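Local coordinates for protein glucanase (Clostridium thermocellum, PDB 5GXX) that probably hydrolyses beta-1,4-glucosidic bonds within cellulose chains as a family 9 endoglucanase of the cellulosome, at residues L302-A316 with Y328-L340. The protein carries 1 engineered substitution. Sequence-based numbering, arbitrary orientation.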
loop_
_atom_site.group_PDB
_atom_site.type_symbol
_atom_site.label_atom_id
_atom_site.label_comp_id
_atom_site.label_asym_id
_atom_site.label_seq_id
_atom_site.Cartn_x
_atom_site.Cartn_y
_atom_site.Cartn_z
ATOM N N LEU A 302 -33.048 11.236 28.325
ATOM C CA LEU A 302 -34.115 12.146 27.868
ATOM C C LEU A 302 -35.272 11.362 27.245
ATOM O O LEU A 302 -36.432 11.706 27.469
ATOM C CB LEU A 302 -33.587 13.231 26.917
ATOM C CG LEU A 302 -32.710 14.318 27.570
ATOM C CD1 LEU A 302 -32.177 15.268 26.487
ATOM C CD2 LEU A 302 -33.447 15.124 28.634
ATOM N N ARG A 303 -34.950 10.358 26.434
ATOM C CA ARG A 303 -35.934 9.418 25.882
ATOM C C ARG A 303 -36.835 8.841 26.966
ATOM O O ARG A 303 -38.071 8.908 26.860
ATOM C CB ARG A 303 -35.205 8.295 25.140
ATOM C CG ARG A 303 -36.061 7.106 24.730
ATOM C CD ARG A 303 -35.793 5.944 25.660
ATOM N NE ARG A 303 -34.403 5.679 26.045
ATOM C CZ ARG A 303 -33.626 4.752 25.482
ATOM N NH1 ARG A 303 -34.047 4.030 24.447
ATOM N NH2 ARG A 303 -32.431 4.507 25.979
ATOM N N TYR A 304 -36.255 8.308 28.041
ATOM C CA TYR A 304 -37.091 7.699 29.072
ATOM C C TYR A 304 -37.947 8.731 29.807
ATOM O O TYR A 304 -39.154 8.527 29.982
ATOM C CB TYR A 304 -36.223 6.942 30.075
ATOM C CG TYR A 304 -35.512 5.718 29.567
ATOM C CD1 TYR A 304 -36.196 4.678 28.939
ATOM C CD2 TYR A 304 -34.156 5.582 29.765
ATOM C CE1 TYR A 304 -35.533 3.521 28.509
ATOM C CE2 TYR A 304 -33.481 4.439 29.364
ATOM C CZ TYR A 304 -34.176 3.416 28.736
ATOM O OH TYR A 304 -33.517 2.270 28.348
ATOM N N ALA A 305 -37.352 9.865 30.167
ATOM C CA ALA A 305 -38.050 10.850 31.002
ATOM C C ALA A 305 -39.180 11.512 30.216
ATOM O O ALA A 305 -40.287 11.674 30.755
ATOM C CB ALA A 305 -37.076 11.869 31.565
ATOM N N THR A 306 -38.943 11.802 28.939
ATOM C CA THR A 306 -39.993 12.392 28.113
ATOM C C THR A 306 -41.119 11.417 27.761
ATOM O O THR A 306 -42.253 11.848 27.556
ATOM C CB THR A 306 -39.444 13.058 26.839
ATOM O OG1 THR A 306 -38.790 12.087 26.011
ATOM C CG2 THR A 306 -38.465 14.135 27.190
ATOM N N THR A 307 -40.810 10.125 27.695
ATOM C CA THR A 307 -41.841 9.098 27.472
ATOM C C THR A 307 -42.719 8.995 28.714
ATOM O O THR A 307 -43.961 8.965 28.624
ATOM C CB THR A 307 -41.214 7.724 27.119
ATOM O OG1 THR A 307 -40.445 7.864 25.913
ATOM C CG2 THR A 307 -42.320 6.668 26.919
ATOM N N GLU A 308 -42.079 8.999 29.883
ATOM C CA GLU A 308 -42.830 8.967 31.149
ATOM C C GLU A 308 -43.661 10.232 31.292
ATOM O O GLU A 308 -44.764 10.161 31.844
ATOM C CB GLU A 308 -41.899 8.760 32.344
ATOM C CG GLU A 308 -41.308 7.353 32.356
ATOM C CD GLU A 308 -42.382 6.299 32.568
ATOM O OE1 GLU A 308 -43.327 6.548 33.356
ATOM O OE2 GLU A 308 -42.330 5.199 31.962
ATOM N N ALA A 309 -43.164 11.368 30.791
ATOM C CA ALA A 309 -43.978 12.589 30.780
ATOM C C ALA A 309 -45.287 12.357 30.020
ATOM O O ALA A 309 -46.357 12.714 30.515
ATOM C CB ALA A 309 -43.204 13.804 30.229
ATOM N N PHE A 310 -45.219 11.706 28.859
ATOM C CA PHE A 310 -46.446 11.385 28.123
ATOM C C PHE A 310 -47.384 10.503 28.920
ATOM O O PHE A 310 -48.569 10.818 29.018
ATOM C CB PHE A 310 -46.095 10.761 26.772
ATOM C CG PHE A 310 -47.292 10.453 25.903
ATOM C CD1 PHE A 310 -48.250 11.430 25.648
ATOM C CD2 PHE A 310 -47.446 9.198 25.336
ATOM C CE1 PHE A 310 -49.341 11.169 24.839
ATOM C CE2 PHE A 310 -48.547 8.918 24.525
ATOM C CZ PHE A 310 -49.496 9.906 24.271
ATOM N N LEU A 311 -46.875 9.424 29.504
ATOM C CA LEU A 311 -47.734 8.557 30.310
ATOM C C LEU A 311 -48.375 9.293 31.480
ATOM O O LEU A 311 -49.554 9.075 31.786
ATOM C CB LEU A 311 -46.941 7.382 30.865
ATOM C CG LEU A 311 -46.945 6.099 30.029
ATOM C CD1 LEU A 311 -46.320 6.301 28.654
ATOM C CD2 LEU A 311 -46.250 4.960 30.764
ATOM N N ALA A 312 -47.589 10.165 32.122
ATOM C CA ALA A 312 -48.071 10.950 33.257
ATOM C C ALA A 312 -49.170 11.927 32.848
ATOM O O ALA A 312 -50.171 12.043 33.565
ATOM C CB ALA A 312 -46.906 11.664 33.952
ATOM N N PHE A 313 -49.020 12.581 31.697
ATOM C CA PHE A 313 -50.072 13.465 31.194
ATOM C C PHE A 313 -51.349 12.659 30.926
ATOM O O PHE A 313 -52.446 13.082 31.300
ATOM C CB PHE A 313 -49.658 14.166 29.888
ATOM C CG PHE A 313 -48.731 15.356 30.039
ATOM C CD1 PHE A 313 -48.947 16.377 30.965
ATOM C CD2 PHE A 313 -47.663 15.491 29.162
ATOM C CE1 PHE A 313 -48.087 17.468 31.051
ATOM C CE2 PHE A 313 -46.812 16.599 29.198
ATOM C CZ PHE A 313 -47.022 17.598 30.147
ATOM N N VAL A 314 -51.220 11.524 30.238
ATOM C CA VAL A 314 -52.389 10.719 29.884
ATOM C C VAL A 314 -53.100 10.241 31.151
ATOM O O VAL A 314 -54.326 10.314 31.258
ATOM C CB VAL A 314 -52.024 9.536 28.956
ATOM C CG1 VAL A 314 -53.228 8.594 28.786
ATOM C CG2 VAL A 314 -51.564 10.010 27.584
ATOM N N TYR A 315 -52.332 9.795 32.139
ATOM C CA TYR A 315 -52.919 9.308 33.371
ATOM C C TYR A 315 -53.576 10.451 34.149
ATOM O O TYR A 315 -54.724 10.334 34.586
ATOM C CB TYR A 315 -51.904 8.552 34.232
ATOM C CG TYR A 315 -52.607 7.919 35.414
ATOM C CD1 TYR A 315 -53.533 6.877 35.222
ATOM C CD2 TYR A 315 -52.378 8.378 36.718
ATOM C CE1 TYR A 315 -54.225 6.328 36.283
ATOM C CE2 TYR A 315 -53.059 7.810 37.799
ATOM C CZ TYR A 315 -53.969 6.786 37.569
ATOM O OH TYR A 315 -54.655 6.206 38.612
ATOM N N ALA A 316 -52.871 11.563 34.301
ATOM C CA ALA A 316 -53.438 12.715 35.001
ATOM C C ALA A 316 -54.736 13.184 34.349
ATOM O O ALA A 316 -55.697 13.515 35.032
ATOM C CB ALA A 316 -52.434 13.856 35.052
ATOM N N TYR A 328 -48.746 14.650 38.973
ATOM C CA TYR A 328 -48.288 14.009 37.739
ATOM C C TYR A 328 -48.078 14.971 36.583
ATOM O O TYR A 328 -47.129 14.797 35.815
ATOM C CB TYR A 328 -49.212 12.856 37.339
ATOM C CG TYR A 328 -49.288 11.769 38.383
ATOM C CD1 TYR A 328 -48.174 11.360 39.101
ATOM C CD2 TYR A 328 -50.497 11.129 38.639
ATOM C CE1 TYR A 328 -48.247 10.370 40.058
ATOM C CE2 TYR A 328 -50.582 10.140 39.586
ATOM C CZ TYR A 328 -49.471 9.765 40.303
ATOM O OH TYR A 328 -49.597 8.769 41.248
ATOM N N TYR A 329 -48.952 15.973 36.459
ATOM C CA TYR A 329 -48.778 17.033 35.464
ATOM C C TYR A 329 -47.460 17.781 35.687
ATOM O O TYR A 329 -46.727 18.027 34.732
ATOM C CB TYR A 329 -49.942 18.036 35.522
ATOM C CG TYR A 329 -49.830 19.171 34.525
ATOM C CD1 TYR A 329 -49.108 20.336 34.821
ATOM C CD2 TYR A 329 -50.430 19.084 33.269
ATOM C CE1 TYR A 329 -48.988 21.380 33.913
ATOM C CE2 TYR A 329 -50.317 20.131 32.358
ATOM C CZ TYR A 329 -49.598 21.275 32.688
ATOM O OH TYR A 329 -49.487 22.301 31.784
ATOM N N ASN A 330 -47.159 18.154 36.930
ATOM C CA ASN A 330 -45.958 18.960 37.181
ATOM C C ASN A 330 -44.700 18.153 36.850
ATOM O O ASN A 330 -43.739 18.679 36.264
ATOM C CB ASN A 330 -45.919 19.382 38.653
ATOM C CG ASN A 330 -46.860 20.535 38.974
ATOM O OD1 ASN A 330 -47.408 21.181 38.078
ATOM N ND2 ASN A 330 -47.023 20.807 40.273
ATOM N N PHE A 331 -44.740 16.875 37.237
ATOM C CA PHE A 331 -43.650 15.971 36.839
ATOM C C PHE A 331 -43.454 15.958 35.323
ATOM O O PHE A 331 -42.333 16.144 34.826
ATOM C CB PHE A 331 -43.887 14.539 37.347
ATOM C CG PHE A 331 -43.090 13.511 36.591
ATOM C CD1 PHE A 331 -41.725 13.373 36.815
ATOM C CD2 PHE A 331 -43.707 12.710 35.625
ATOM C CE1 PHE A 331 -40.983 12.467 36.075
ATOM C CE2 PHE A 331 -42.960 11.813 34.874
ATOM C CZ PHE A 331 -41.602 11.665 35.124
ATOM N N ALA A 332 -44.535 15.714 34.589
ATOM C CA ALA A 332 -44.442 15.584 33.138
ATOM C C ALA A 332 -43.898 16.873 32.508
ATOM O O ALA A 332 -42.952 16.832 31.721
ATOM C CB ALA A 332 -45.829 15.226 32.589
ATOM N N LYS A 333 -44.483 18.015 32.871
ATOM C CA LYS A 333 -44.069 19.272 32.244
ATOM C C LYS A 333 -42.620 19.576 32.616
ATOM O O LYS A 333 -41.876 20.102 31.784
ATOM C CB LYS A 333 -45.014 20.435 32.609
ATOM C CG LYS A 333 -44.652 21.754 31.921
ATOM C CD LYS A 333 -45.711 22.825 32.176
ATOM C CE LYS A 333 -45.518 24.001 31.227
ATOM N NZ LYS A 333 -44.355 24.845 31.656
ATOM N N SER A 334 -42.218 19.209 33.832
ATOM C CA SER A 334 -40.849 19.479 34.249
ATOM C C SER A 334 -39.840 18.722 33.391
ATOM O O SER A 334 -38.744 19.210 33.122
ATOM C CB SER A 334 -40.634 19.177 35.737
ATOM O OG SER A 334 -40.507 17.793 35.980
ATOM N N GLN A 335 -40.218 17.514 32.970
ATOM C CA GLN A 335 -39.279 16.735 32.157
ATOM C C GLN A 335 -39.193 17.237 30.721
ATOM O O GLN A 335 -38.108 17.318 30.147
ATOM C CB GLN A 335 -39.637 15.245 32.159
ATOM C CG GLN A 335 -39.657 14.654 33.568
ATOM C CD GLN A 335 -38.360 14.872 34.318
ATOM O OE1 GLN A 335 -37.335 14.271 33.991
ATOM N NE2 GLN A 335 -38.404 15.714 35.337
ATOM N N ILE A 336 -40.336 17.585 30.141
ATOM C CA ILE A 336 -40.301 18.174 28.814
ATOM C C ILE A 336 -39.529 19.497 28.828
ATOM O O ILE A 336 -38.692 19.748 27.964
ATOM C CB ILE A 336 -41.734 18.363 28.239
ATOM C CG1 ILE A 336 -42.496 17.025 28.158
ATOM C CG2 ILE A 336 -41.664 19.109 26.892
ATOM C CD1 ILE A 336 -41.753 15.907 27.425
ATOM N N ASP A 337 -39.807 20.325 29.841
ATOM C CA ASP A 337 -39.147 21.639 29.883
ATOM C C ASP A 337 -37.643 21.497 30.066
ATOM O O ASP A 337 -36.875 22.261 29.483
ATOM C CB ASP A 337 -39.739 22.576 30.950
ATOM C CG ASP A 337 -41.152 23.047 30.602
ATOM O OD1 ASP A 337 -41.613 22.822 29.463
ATOM O OD2 ASP A 337 -41.801 23.621 31.514
ATOM N N TYR A 338 -37.212 20.489 30.830
ATOM C CA TYR A 338 -35.780 20.224 30.944
ATOM C C TYR A 338 -35.175 19.966 29.570
ATOM O O TYR A 338 -34.167 20.556 29.200
ATOM C CB TYR A 338 -35.496 19.044 31.886
ATOM C CG TYR A 338 -34.024 18.818 32.158
ATOM C CD1 TYR A 338 -33.178 18.359 31.159
ATOM C CD2 TYR A 338 -33.463 19.114 33.396
ATOM C CE1 TYR A 338 -31.821 18.157 31.383
ATOM C CE2 TYR A 338 -32.111 18.909 33.633
ATOM C CZ TYR A 338 -31.302 18.397 32.632
ATOM O OH TYR A 338 -29.942 18.223 32.794
ATOM N N ALA A 339 -35.825 19.112 28.784
ATOM C CA ALA A 339 -35.342 18.810 27.428
ATOM C C ALA A 339 -35.266 20.026 26.502
ATOM O O ALA A 339 -34.425 20.084 25.598
ATOM C CB ALA A 339 -36.230 17.733 26.816
ATOM N N LEU A 340 -36.150 21.001 26.729
ATOM C CA LEU A 340 -36.245 22.185 25.857
ATOM C C LEU A 340 -35.383 23.349 26.317
ATOM O O LEU A 340 -35.177 24.297 25.548
ATOM C CB LEU A 340 -37.708 22.631 25.729
ATOM C CG LEU A 340 -38.714 21.629 25.146
ATOM C CD1 LEU A 340 -40.113 22.208 24.990
ATOM C CD2 LEU A 340 -38.277 21.062 23.785
#
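Ala309 and Ala332 meet at the centre of a close antiparallel helix-helix contact in the glycosyl hydrolase family 9 catalytic domain. Helices 301-318 and 322-340 follow each other in the chain and form an alpha-helical hairpin, consistent with the (alpha/alpha)6 barrel of this family. The segment axes come within 8.1 Å and run at 150° to each other. Small residues permit this: the CA atoms of Ala309 and Ala332 are 3.8 Å apart, and Ala312 and Ala305 lie along the same seam. No hydrogen bond joins the two segments, so the contact rests mainly on apolar packing.

Ala332 CB also packs on Phe313: it sits over the centre of the ring, 3.5 Å from the centroid, in a CH-pi contact. Phe313 CG lies anti to its own carbonyl carbon (chi1 -79°), which brings the ring across to the partner helix. The edge of the same ring meets the face of Tyr329 in an offset edge-to-face pair, with planes at 63°. On the other flank, Phe331 has its ring edge against Ala312 CB and the backbone O of Glu308.

Near the Leu302 end, Ile336 CD1 touches Thr306 CB at 3.7 Å, the two side chains crossing at about a right angle. The chain of Gln335 is bent, and OE1 lies against Ala305 CB; that oxygen accepts from Ala294 N. Leu302 CD2 reaches Tyr338 CD1 and Ala339 CB. At the Ala316 end, the rings of Tyr315 and Tyr328 meet obliquely, Tyr315 CD2 lying 3.8 Å from Tyr328 CE2. Tyr315 OH is hydrogen-bonded to His266 ND1 and Tyr328 OH to Asp274 OD1.

Helix 263-276 therefore packs against the Tyr315-Tyr328 end. Helix 412-429 covers Phe313, Tyr329 and Ile336, while helix 58-75 lies against Phe310 and Leu311 of segment 302-316.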